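Local coordinates for 3-hydroxyacyl-CoA dehydrogenase (Burkholderia thailandensis, PDB 4XGN), which probably oxidises 3-hydroxyacyl-CoA substrates to the 3-ketoacyl-CoA, using NAD as hydride acceptor, at residues L88-G93 / I148-S153; T117-G122 / A167-G172; P196-T201 / P223-P228. One frame throughout, in Å; residues are numbered along the deposited sequence.

Contact 1. Residues L88-G93 / I148-S153. With NAD (nicotinamide-adenine-dinucleotide), chain I.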
loop_
_atom_site.group_PDB
_atom_site.type_symbol
_atom_site.label_atom_id
_atom_site.label_comp_id
_atom_site.label_asym_id
_atom_site.label_seq_id
_atom_site.Cartn_x
_atom_site.Cartn_y
_atom_site.Cartn_z
ATOM N N LEU A 88 -5.288 15.852 19.803
ATOM C CA LEU A 88 -5.269 16.821 18.710
ATOM C C LEU A 88 -5.913 16.143 17.493
ATOM O O LEU A 88 -5.608 14.964 17.193
ATOM C CB LEU A 88 -3.846 17.237 18.342
ATOM C CG LEU A 88 -3.640 17.987 17.020
ATOM C CD1 LEU A 88 -4.256 19.362 17.148
ATOM C CD2 LEU A 88 -2.169 18.130 16.678
ATOM N N VAL A 89 -6.843 16.847 16.852
ATOM C CA VAL A 89 -7.474 16.402 15.636
ATOM C C VAL A 89 -7.239 17.442 14.593
ATOM O O VAL A 89 -7.728 18.589 14.737
ATOM C CB VAL A 89 -8.971 16.127 15.836
ATOM C CG1 VAL A 89 -9.566 15.540 14.585
ATOM C CG2 VAL A 89 -9.182 15.188 17.039
ATOM N N ASN A 90 -6.431 17.081 13.600
ATOM C CA ASN A 90 -6.115 17.987 12.484
ATOM C C ASN A 90 -7.147 17.852 11.376
ATOM O O ASN A 90 -7.108 16.867 10.633
ATOM C CB ASN A 90 -4.739 17.698 11.911
ATOM C CG ASN A 90 -3.625 18.027 12.863
ATOM O OD1 ASN A 90 -3.410 19.189 13.185
ATOM N ND2 ASN A 90 -2.939 17.027 13.355
ATOM N N CYS A 91 -8.076 18.795 11.290
ATOM C CA CYS A 91 -9.055 18.852 10.202
ATOM C C CYS A 91 -8.930 20.094 9.288
ATOM O O CYS A 91 -9.539 20.100 8.227
ATOM C CB CYS A 91 -10.482 18.752 10.709
ATOM S SG CYS A 91 -10.875 17.181 11.505
ATOM N N ALA A 92 -8.133 21.095 9.642
ATOM C CA ALA A 92 -7.918 22.235 8.777
ATOM C C ALA A 92 -7.337 21.788 7.424
ATOM O O ALA A 92 -6.352 21.090 7.387
ATOM C CB ALA A 92 -6.957 23.206 9.407
ATOM N N GLY A 93 -7.994 22.176 6.349
ATOM C CA GLY A 93 -7.542 21.801 5.026
ATOM C C GLY A 93 -8.340 22.511 3.969
ATOM O O GLY A 93 -9.429 23.021 4.258
ATOM N N ILE A 148 -2.816 11.779 18.703
ATOM C CA ILE A 148 -2.883 12.749 17.619
ATOM C C ILE A 148 -3.571 12.069 16.451
ATOM O O ILE A 148 -3.141 10.995 16.051
ATOM C CB ILE A 148 -1.468 13.200 17.222
ATOM C CG1 ILE A 148 -0.906 14.013 18.362
ATOM C CG2 ILE A 148 -1.470 13.956 15.882
ATOM C CD1 ILE A 148 0.519 14.461 18.322
ATOM N N VAL A 149 -4.594 12.706 15.909
ATOM C CA VAL A 149 -5.314 12.212 14.743
ATOM C C VAL A 149 -5.259 13.268 13.643
ATOM O O VAL A 149 -5.586 14.418 13.869
ATOM C CB VAL A 149 -6.779 11.923 15.059
ATOM C CG1 VAL A 149 -7.498 11.382 13.831
ATOM C CG2 VAL A 149 -6.887 10.901 16.198
ATOM N N SER A 150 -4.802 12.885 12.462
ATOM C CA SER A 150 -4.776 13.784 11.305
ATOM C C SER A 150 -5.681 13.278 10.200
ATOM O O SER A 150 -6.093 12.104 10.191
ATOM C CB SER A 150 -3.376 13.959 10.825
ATOM O OG SER A 150 -2.519 14.473 11.830
ATOM N N THR A 151 -6.030 14.199 9.292
ATOM C CA THR A 151 -6.942 13.883 8.211
ATOM C C THR A 151 -6.188 13.927 6.903
ATOM O O THR A 151 -5.688 14.978 6.477
ATOM C CB THR A 151 -8.146 14.847 8.161
ATOM O OG1 THR A 151 -8.717 15.008 9.486
ATOM C CG2 THR A 151 -9.179 14.324 7.187
ATOM N N ALA A 152 -6.055 12.781 6.253
ATOM C CA ALA A 152 -5.585 12.720 4.932
ATOM C C ALA A 152 -6.830 12.779 3.995
ATOM O O ALA A 152 -7.608 13.721 4.098
ATOM C CB ALA A 152 -4.698 11.508 4.720
ATOM N N SER A 153 -6.986 11.820 3.093
ATOM C CA SER A 153 -8.065 11.709 2.092
ATOM C C SER A 153 -7.741 10.462 1.316
ATOM O O SER A 153 -6.587 10.062 1.234
ATOM C CB SER A 153 -8.009 12.873 1.100
ATOM O OG SER A 153 -8.881 12.669 0.005
HETATM P PA NAD I . -14.595 22.387 5.663
HETATM O O1A NAD I . -14.236 23.345 4.584
HETATM O O2A NAD I . -16.037 22.289 6.054
HETATM O O5B NAD I . -13.730 22.660 6.985
HETATM C C5B NAD I . -12.359 22.989 6.911
HETATM C C4B NAD I . -12.032 24.010 8.014
HETATM O O4B NAD I . -10.732 24.243 7.823
HETATM C C3B NAD I . -12.757 25.360 7.779
HETATM O O3B NAD I . -13.565 25.766 8.835
HETATM C C2B NAD I . -11.539 26.249 7.469
HETATM O O2B NAD I . -11.841 27.663 7.752
HETATM C C1B NAD I . -10.509 25.713 8.119
HETATM N N9A NAD I . -9.243 26.073 7.560
HETATM C C8A NAD I . -8.859 26.161 6.247
HETATM N N7A NAD I . -7.566 26.616 6.172
HETATM C C5A NAD I . -7.190 26.764 7.434
HETATM C C6A NAD I . -5.995 27.173 7.966
HETATM N N6A NAD I . -4.822 27.622 7.289
HETATM N N1A NAD I . -5.864 27.232 9.300
HETATM C C2A NAD I . -6.894 26.896 10.136
HETATM N N3A NAD I . -8.082 26.468 9.615
HETATM C C4A NAD I . -8.196 26.438 8.269
HETATM O O3 NAD I . -14.113 21.003 5.004
HETATM P PN NAD I . -14.110 19.553 5.748
HETATM O O1N NAD I . -14.817 18.630 4.812
HETATM O O2N NAD I . -14.649 19.547 7.170
HETATM O O5D NAD I . -12.534 19.179 5.757
HETATM C C5D NAD I . -11.880 18.657 6.911
HETATM C C4D NAD I . -10.688 17.846 6.573
HETATM O O4D NAD I . -11.167 16.733 5.941
HETATM C C3D NAD I . -9.752 18.555 5.562
HETATM O O3D NAD I . -8.443 18.282 5.815
HETATM C C2D NAD I . -10.243 17.896 4.242
HETATM O O2D NAD I . -9.219 18.046 3.156
HETATM C C1D NAD I . -10.435 16.637 4.574
HETATM N N1N NAD I . -11.299 15.807 3.743
HETATM C C2N NAD I . -12.593 16.144 3.423
HETATM C C3N NAD I . -13.391 15.331 2.628
HETATM C C7N NAD I . -14.788 15.688 2.217
HETATM O O7N NAD I . -15.323 15.052 1.340
HETATM N N7N NAD I . -15.490 16.732 2.876
HETATM C C4N NAD I . -12.843 14.115 2.165
HETATM C C5N NAD I . -11.565 13.759 2.514
HETATM C C6N NAD I . -10.799 14.591 3.301
#
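The N90 carboxamide turns ND2 toward S150 OG, which accepts the bond from 24° out of the amide plane; the methyl CG2 of I148 lies 4.2 Å from ND2, on the other side of that plane. A second flat group, the adenine of NAD, has a methyl on one face: A92 CB lies 3.6 Å from NAD C4A. Both lie within the Rossmann fold of the short-chain dehydrogenases, in which strands 85-90 and 146-151 are parallel neighbours at the middle of the sheet and the dinucleotide binds past their C-terminal ends. The local strand axes are nearly parallel. V149 threads the ladder, its N bonding L88 O and its O receiving N90 N, each at 2.8 Å.

The sheet faces differ in character. L88, N90, I148 and S150 share one, where helix 109-135 packs on N90 and S150; V89 and V149 occupy the other, under helix 228-240. N90-C91-A92-G93 corresponds to the NNAG sequence of the family and turns away from the neighbouring strand to follow the cofactor, with G93 CA 3.7 Å from NAD O3D. T151 links ladder and ligand. Its OG1, anti to its own carbonyl carbon (chi1 -47°), also hydrogen-bonds Y231 OH; its CG2 lies 3.4 Å from NAD O4D, and OG1 donates to N90 O over 2.7 Å, tilted 26° from that carbonyl plane.

Contact 2. Residues T117-G122 / A167-G172. With NAD (nicotinamide-adenine-dinucleotide), chain I.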
loop_
_atom_site.group_PDB
_atom_site.type_symbol
_atom_site.label_atom_id
_atom_site.label_comp_id
_atom_site.label_asym_id
_atom_site.label_seq_id
_atom_site.Cartn_x
_atom_site.Cartn_y
_atom_site.Cartn_z
ATOM N N THR A 117 1.076 23.926 1.968
ATOM C CA THR A 117 1.307 24.701 3.194
ATOM C C THR A 117 0.199 24.555 4.229
ATOM O O THR A 117 0.476 24.303 5.416
ATOM C CB THR A 117 1.651 26.168 2.882
ATOM O OG1 THR A 117 2.860 26.172 2.126
ATOM C CG2 THR A 117 1.808 26.954 4.161
ATOM N N VAL A 118 -1.049 24.635 3.793
ATOM C CA VAL A 118 -2.128 24.453 4.723
ATOM C C VAL A 118 -2.258 23.026 5.185
ATOM O O VAL A 118 -2.350 22.764 6.379
ATOM C CB VAL A 118 -3.457 24.938 4.148
ATOM C CG1 VAL A 118 -4.611 24.651 5.075
ATOM C CG2 VAL A 118 -3.367 26.431 3.867
ATOM N N ASN A 119 -2.283 22.089 4.225
ATOM C CA ASN A 119 -2.674 20.731 4.527
ATOM C C ASN A 119 -1.584 19.917 5.165
ATOM O O ASN A 119 -1.876 19.072 5.998
ATOM C CB ASN A 119 -3.125 20.035 3.242
ATOM C CG ASN A 119 -4.431 20.574 2.680
ATOM O OD1 ASN A 119 -5.064 21.482 3.247
ATOM N ND2 ASN A 119 -4.872 19.982 1.584
ATOM N N LEU A 120 -0.338 20.129 4.742
ATOM C CA LEU A 120 0.754 19.291 5.158
ATOM C C LEU A 120 1.626 20.011 6.169
ATOM O O LEU A 120 1.784 19.535 7.285
ATOM C CB LEU A 120 1.531 18.786 3.919
ATOM C CG LEU A 120 2.763 17.919 4.188
ATOM C CD1 LEU A 120 2.481 16.749 5.124
ATOM C CD2 LEU A 120 3.366 17.451 2.888
ATOM N N ILE A 121 2.206 21.147 5.780
ATOM C CA ILE A 121 3.058 21.905 6.692
ATOM C C ILE A 121 2.220 22.291 7.924
ATOM O O ILE A 121 2.703 22.173 9.060
ATOM C CB ILE A 121 3.712 23.111 6.005
ATOM C CG1 ILE A 121 4.642 22.601 4.887
ATOM C CG2 ILE A 121 4.456 23.961 7.041
ATOM C CD1 ILE A 121 5.266 23.701 4.074
ATOM N N GLY A 122 0.985 22.762 7.676
ATOM C CA GLY A 122 0.060 23.163 8.735
ATOM C C GLY A 122 -0.242 22.039 9.696
ATOM O O GLY A 122 -0.244 22.253 10.915
ATOM N N ALA A 167 -3.662 15.692 -3.537
ATOM C CA ALA A 167 -3.142 14.353 -3.340
ATOM C C ALA A 167 -1.734 14.364 -2.759
ATOM O O ALA A 167 -1.431 13.631 -1.818
ATOM C CB ALA A 167 -3.137 13.597 -4.647
ATOM N N ALA A 168 -0.870 15.232 -3.280
ATOM C CA ALA A 168 0.468 15.363 -2.683
ATOM C C ALA A 168 0.420 15.687 -1.207
ATOM O O ALA A 168 1.101 15.090 -0.419
ATOM C CB ALA A 168 1.288 16.406 -3.410
ATOM N N SER A 169 -0.392 16.669 -0.854
ATOM C CA SER A 169 -0.513 17.064 0.503
ATOM C C SER A 169 -1.042 15.987 1.410
ATOM O O SER A 169 -0.531 15.810 2.506
ATOM C CB SER A 169 -1.335 18.358 0.629
ATOM O OG SER A 169 -2.741 18.124 0.518
ATOM N N LYS A 170 -2.047 15.265 0.963
ATOM C CA LYS A 170 -2.669 14.260 1.793
ATOM C C LYS A 170 -1.841 12.963 1.856
ATOM O O LYS A 170 -1.809 12.287 2.872
ATOM C CB LYS A 170 -4.091 14.018 1.305
ATOM C CG LYS A 170 -4.983 15.225 1.416
ATOM C CD LYS A 170 -5.016 15.782 2.790
ATOM C CE LYS A 170 -6.237 16.640 3.006
ATOM N NZ LYS A 170 -6.533 16.860 4.417
ATOM N N ALA A 171 -1.141 12.627 0.785
ATOM C CA ALA A 171 -0.171 11.511 0.849
ATOM C C ALA A 171 0.975 11.835 1.792
ATOM O O ALA A 171 1.477 10.959 2.489
ATOM C CB ALA A 171 0.377 11.246 -0.552
ATOM N N GLY A 172 1.414 13.086 1.801
ATOM C CA GLY A 172 2.398 13.549 2.802
ATOM C C GLY A 172 1.947 13.314 4.253
ATOM O O GLY A 172 2.676 12.764 5.095
HETATM P PA NAD I . -14.595 22.387 5.663
HETATM O O1A NAD I . -14.236 23.345 4.584
HETATM O O2A NAD I . -16.037 22.289 6.054
HETATM O O5B NAD I . -13.730 22.660 6.985
HETATM C C5B NAD I . -12.359 22.989 6.911
HETATM C C4B NAD I . -12.032 24.010 8.014
HETATM O O4B NAD I . -10.732 24.243 7.823
HETATM C C3B NAD I . -12.757 25.360 7.779
HETATM O O3B NAD I . -13.565 25.766 8.835
HETATM C C2B NAD I . -11.539 26.249 7.469
HETATM O O2B NAD I . -11.841 27.663 7.752
HETATM C C1B NAD I . -10.509 25.713 8.119
HETATM N N9A NAD I . -9.243 26.073 7.560
HETATM C C8A NAD I . -8.859 26.161 6.247
HETATM N N7A NAD I . -7.566 26.616 6.172
HETATM C C5A NAD I . -7.190 26.764 7.434
HETATM C C6A NAD I . -5.995 27.173 7.966
HETATM N N6A NAD I . -4.822 27.622 7.289
HETATM N N1A NAD I . -5.864 27.232 9.300
HETATM C C2A NAD I . -6.894 26.896 10.136
HETATM N N3A NAD I . -8.082 26.468 9.615
HETATM C C4A NAD I . -8.196 26.438 8.269
HETATM O O3 NAD I . -14.113 21.003 5.004
HETATM P PN NAD I . -14.110 19.553 5.748
HETATM O O1N NAD I . -14.817 18.630 4.812
HETATM O O2N NAD I . -14.649 19.547 7.170
HETATM O O5D NAD I . -12.534 19.179 5.757
HETATM C C5D NAD I . -11.880 18.657 6.911
HETATM C C4D NAD I . -10.688 17.846 6.573
HETATM O O4D NAD I . -11.167 16.733 5.941
HETATM C C3D NAD I . -9.752 18.555 5.562
HETATM O O3D NAD I . -8.443 18.282 5.815
HETATM C C2D NAD I . -10.243 17.896 4.242
HETATM O O2D NAD I . -9.219 18.046 3.156
HETATM C C1D NAD I . -10.435 16.637 4.574
HETATM N N1N NAD I . -11.299 15.807 3.743
HETATM C C2N NAD I . -12.593 16.144 3.423
HETATM C C3N NAD I . -13.391 15.331 2.628
HETATM C C7N NAD I . -14.788 15.688 2.217
HETATM O O7N NAD I . -15.323 15.052 1.340
HETATM N N7N NAD I . -15.490 16.732 2.876
HETATM C C4N NAD I . -12.843 14.115 2.165
HETATM C C5N NAD I . -11.565 13.759 2.514
HETATM C C6N NAD I . -10.799 14.591 3.301
HETATM O O HOH W 1 -4.567 18.279 5.908
#
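Helices 109-135 and 164-184, which in short-chain dehydrogenases commonly build a subunit interface, meet here through N119 and L120 on the first and S169, K170 and G172 on the second. The two short segments run nearly parallel, their axes 8.3 Å apart and crossing at 18°. Y166 and K170 match the YxxxK signature of the family, and N119 is consistent with the asparagine that accompanies it.

N119 ND2 donates to S169 OG at 3.0 Å, with the acceptor almost in the amide plane and the bond nearly straight. ND2 has a second partner in I94 O, so two bonds fix the rotation of the amide. S169 OG sits between its own backbone N and carbonyl carbon (chi1 78°), a setting that lets it reach both N119 and Y166 O one turn back. L120, next in sequence after N119, rests CD1 3.6 Å from C of G172, a turn beyond S169. G172, with no side chain, leaves its backbone to meet both methyls of L120. L120 also packs on L120 of a second subunit, and A171 on its counterpart there.

K170 leaves its helix pointing away from the neighbour, but a bend at chi2 (-55°) swings the chain back past the N119 amide. Its NZ bonds NAD O3D at 2.8 Å and, weakly, O2D. Helix 109-135 takes a wider pi-type turn here, G122 N bonding T117 O. N119 O, which also bonds T123 OG1, accepts a hydrogen bond from a water at 2.8 Å. The same water accepts from K170 NZ. A chain from ribose hydroxyl through lysine and water to a helix carbonyl results, consistent with the proton relay proposed for this enzyme family.

Contact 3. Residues P196-T201 / P223-P228. With NAD (nicotinamide-adenine-dinucleotide), chain I.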
loop_
_atom_site.group_PDB
_atom_site.type_symbol
_atom_site.label_atom_id
_atom_site.label_comp_id
_atom_site.label_asym_id
_atom_site.label_seq_id
_atom_site.Cartn_x
_atom_site.Cartn_y
_atom_site.Cartn_z
ATOM N N PRO A 196 -10.570 10.087 4.705
ATOM C CA PRO A 196 -11.968 10.033 4.290
ATOM C C PRO A 196 -12.173 9.977 2.786
ATOM O O PRO A 196 -11.330 10.460 2.006
ATOM C CB PRO A 196 -12.579 11.333 4.883
ATOM C CG PRO A 196 -11.528 11.876 5.812
ATOM C CD PRO A 196 -10.221 11.378 5.340
ATOM N N GLY A 197 -13.289 9.383 2.372
ATOM C CA GLY A 197 -13.709 9.407 0.991
ATOM C C GLY A 197 -14.430 10.698 0.620
ATOM O O GLY A 197 -13.773 11.685 0.256
ATOM N N ILE A 198 -15.762 10.683 0.642
ATOM C CA ILE A 198 -16.509 11.885 0.291
ATOM C C ILE A 198 -17.542 12.106 1.364
ATOM O O ILE A 198 -18.385 11.227 1.593
ATOM C CB ILE A 198 -17.200 11.822 -1.084
ATOM C CG1 ILE A 198 -16.293 11.184 -2.139
ATOM C CG2 ILE A 198 -17.617 13.240 -1.498
ATOM C CD1 ILE A 198 -17.100 10.625 -3.271
ATOM N N PHE A 199 -17.470 13.293 1.976
ATOM C CA PHE A 199 -18.289 13.648 3.117
ATOM C C PHE A 199 -19.069 14.906 2.861
ATOM O O PHE A 199 -18.560 15.846 2.247
ATOM C CB PHE A 199 -17.433 13.791 4.399
ATOM C CG PHE A 199 -17.174 12.492 5.073
ATOM C CD1 PHE A 199 -16.327 11.533 4.489
ATOM C CD2 PHE A 199 -17.841 12.162 6.249
ATOM C CE1 PHE A 199 -16.120 10.316 5.092
ATOM C CE2 PHE A 199 -17.614 10.965 6.846
ATOM C CZ PHE A 199 -16.782 10.027 6.282
ATOM N N GLU A 200 -20.295 14.916 3.364
ATOM C CA GLU A 200 -21.170 16.077 3.239
ATOM C C GLU A 200 -20.769 17.244 4.177
ATOM O O GLU A 200 -21.163 17.269 5.344
ATOM C CB GLU A 200 -22.612 15.663 3.475
ATOM C CG GLU A 200 -23.596 16.766 3.150
ATOM C CD GLU A 200 -24.993 16.322 3.391
ATOM O OE1 GLU A 200 -25.397 16.309 4.551
ATOM O OE2 GLU A 200 -25.666 15.934 2.426
ATOM N N THR A 201 -19.977 18.181 3.648
ATOM C CA THR A 201 -19.532 19.336 4.387
ATOM C C THR A 201 -19.488 20.555 3.468
ATOM O O THR A 201 -19.523 20.410 2.264
ATOM C CB THR A 201 -18.106 19.126 4.951
ATOM O OG1 THR A 201 -17.144 19.170 3.874
ATOM C CG2 THR A 201 -17.995 17.841 5.694
ATOM N N PRO A 223 -24.525 4.034 -0.329
ATOM C CA PRO A 223 -24.530 4.838 -1.558
ATOM C C PRO A 223 -24.903 6.296 -1.284
ATOM O O PRO A 223 -25.923 6.785 -1.759
ATOM C CB PRO A 223 -25.563 4.096 -2.442
ATOM C CG PRO A 223 -26.484 3.479 -1.481
ATOM C CD PRO A 223 -25.674 3.093 -0.293
ATOM N N ARG A 224 -24.064 6.971 -0.516
ATOM C CA ARG A 224 -24.321 8.346 -0.094
ATOM C C ARG A 224 -23.032 8.959 0.401
ATOM O O ARG A 224 -22.055 8.252 0.671
ATOM C CB ARG A 224 -25.357 8.374 1.044
ATOM C CG ARG A 224 -24.922 7.595 2.286
ATOM C CD ARG A 224 -25.718 7.998 3.496
ATOM N NE ARG A 224 -25.476 7.142 4.642
ATOM C CZ ARG A 224 -24.502 7.296 5.541
ATOM N NH1 ARG A 224 -23.597 8.279 5.462
ATOM N NH2 ARG A 224 -24.476 6.467 6.574
ATOM N N LEU A 225 -23.058 10.270 0.588
ATOM C CA LEU A 225 -21.942 10.977 1.222
ATOM C C LEU A 225 -21.859 10.627 2.701
ATOM O O LEU A 225 -22.876 10.358 3.344
ATOM C CB LEU A 225 -22.136 12.499 1.114
ATOM C CG LEU A 225 -22.258 13.065 -0.307
ATOM C CD1 LEU A 225 -22.256 14.604 -0.320
ATOM C CD2 LEU A 225 -21.205 12.528 -1.241
ATOM N N GLY A 226 -20.649 10.651 3.240
ATOM C CA GLY A 226 -20.416 10.411 4.641
ATOM C C GLY A 226 -20.988 11.569 5.476
ATOM O O GLY A 226 -21.034 12.713 5.006
ATOM N N LYS A 227 -21.400 11.253 6.694
ATOM C CA LYS A 227 -21.809 12.295 7.645
ATOM C C LYS A 227 -20.614 12.669 8.536
ATOM O O LYS A 227 -19.863 11.798 8.966
ATOM C CB LYS A 227 -22.945 11.764 8.512
ATOM C CG LYS A 227 -24.207 11.477 7.731
ATOM C CD LYS A 227 -25.165 10.721 8.594
ATOM C CE LYS A 227 -26.450 10.391 7.849
ATOM N NZ LYS A 227 -26.782 9.019 8.219
ATOM N N PRO A 228 -20.474 13.961 8.913
ATOM C CA PRO A 228 -19.402 14.318 9.868
ATOM C C PRO A 228 -19.389 13.458 11.153
ATOM O O PRO A 228 -18.319 13.140 11.665
ATOM C CB PRO A 228 -19.690 15.807 10.164
ATOM C CG PRO A 228 -20.282 16.270 8.896
ATOM C CD PRO A 228 -21.139 15.154 8.368
HETATM P PA NAD I . -14.595 22.387 5.663
HETATM O O1A NAD I . -14.236 23.345 4.584
HETATM O O2A NAD I . -16.037 22.289 6.054
HETATM O O5B NAD I . -13.730 22.660 6.985
HETATM C C5B NAD I . -12.359 22.989 6.911
HETATM C C4B NAD I . -12.032 24.010 8.014
HETATM O O4B NAD I . -10.732 24.243 7.823
HETATM C C3B NAD I . -12.757 25.360 7.779
HETATM O O3B NAD I . -13.565 25.766 8.835
HETATM C C2B NAD I . -11.539 26.249 7.469
HETATM O O2B NAD I . -11.841 27.663 7.752
HETATM C C1B NAD I . -10.509 25.713 8.119
HETATM N N9A NAD I . -9.243 26.073 7.560
HETATM C C8A NAD I . -8.859 26.161 6.247
HETATM N N7A NAD I . -7.566 26.616 6.172
HETATM C C5A NAD I . -7.190 26.764 7.434
HETATM C C6A NAD I . -5.995 27.173 7.966
HETATM N N6A NAD I . -4.822 27.622 7.289
HETATM N N1A NAD I . -5.864 27.232 9.300
HETATM C C2A NAD I . -6.894 26.896 10.136
HETATM N N3A NAD I . -8.082 26.468 9.615
HETATM C C4A NAD I . -8.196 26.438 8.269
HETATM O O3 NAD I . -14.113 21.003 5.004
HETATM P PN NAD I . -14.110 19.553 5.748
HETATM O O1N NAD I . -14.817 18.630 4.812
HETATM O O2N NAD I . -14.649 19.547 7.170
HETATM O O5D NAD I . -12.534 19.179 5.757
HETATM C C5D NAD I . -11.880 18.657 6.911
HETATM C C4D NAD I . -10.688 17.846 6.573
HETATM O O4D NAD I . -11.167 16.733 5.941
HETATM C C3D NAD I . -9.752 18.555 5.562
HETATM O O3D NAD I . -8.443 18.282 5.815
HETATM C C2D NAD I . -10.243 17.896 4.242
HETATM O O2D NAD I . -9.219 18.046 3.156
HETATM C C1D NAD I . -10.435 16.637 4.574
HETATM N N1N NAD I . -11.299 15.807 3.743
HETATM C C2N NAD I . -12.593 16.144 3.423
HETATM C C3N NAD I . -13.391 15.331 2.628
HETATM C C7N NAD I . -14.788 15.688 2.217
HETATM O O7N NAD I . -15.323 15.052 1.340
HETATM N N7N NAD I . -15.490 16.732 2.876
HETATM C C4N NAD I . -12.843 14.115 2.165
HETATM C C5N NAD I . -11.565 13.759 2.514
HETATM C C6N NAD I . -10.799 14.591 3.301
HETATM O O HOH W 2 -19.241 8.678 0.826
#
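With CG anti to its carbonyl carbon (chi1 -83°), F199 brings its ring back over G226, although the bond to CB points away overall from that segment. G226 CA stands over one ring face as a CH-pi contact, 3.7 Å from the centroid, and K227 O lies in plane at the edge, 3.2 Å from CE2. G226, having no side chain, presents its CA to the ring. L225, its CG also anti to the carbonyl carbon (chi1 -59°), puts CD2 3.7 Å from I198 CG2 and CD1 beside E200 CB.

The backbones join in a single bridge: G226 N donates almost linearly (178°) to an in-plane lone pair of I198 O, and E200 N bonds G226 O at 2.8 Å. I198 O also accepts from a water that donates in turn to R224 O. P196-G197, the Pro-Gly of short-chain dehydrogenases, leads from the end of strand 189-196 into this loop, which reads the nicotinamide end of NAD. F199 N donates to the carboxamide oxygen O7N at 2.8 Å, while NAD N7N returns a longer bond to F199 O. T201 OG1 gives a hydrogen bond to phosphate oxygen O1N, 2.6 Å away.

How the contacts relate
NAD touches all three contacts: contact 1 along its length from adenine to nicotinamide, contact 2 mainly at the nicotinamide ribose, and contact 3 at the nicotinamide with its carboxamide and at a phosphate. Contacts 1 and 2, with centres 10 Å apart, interlock along the chain and touch directly: T151 O lies 2.9 Å from K170 NZ, a probable hydrogen bond from the lysine to the strand end. Contact 1 reaches contact 3 by packing alone, T151 CG2 lying 3.6 Å from P196 CD. Contacts 2 and 3 do not touch, their nearest atoms being about 7 Å apart; both nevertheless bind NAD, which links them.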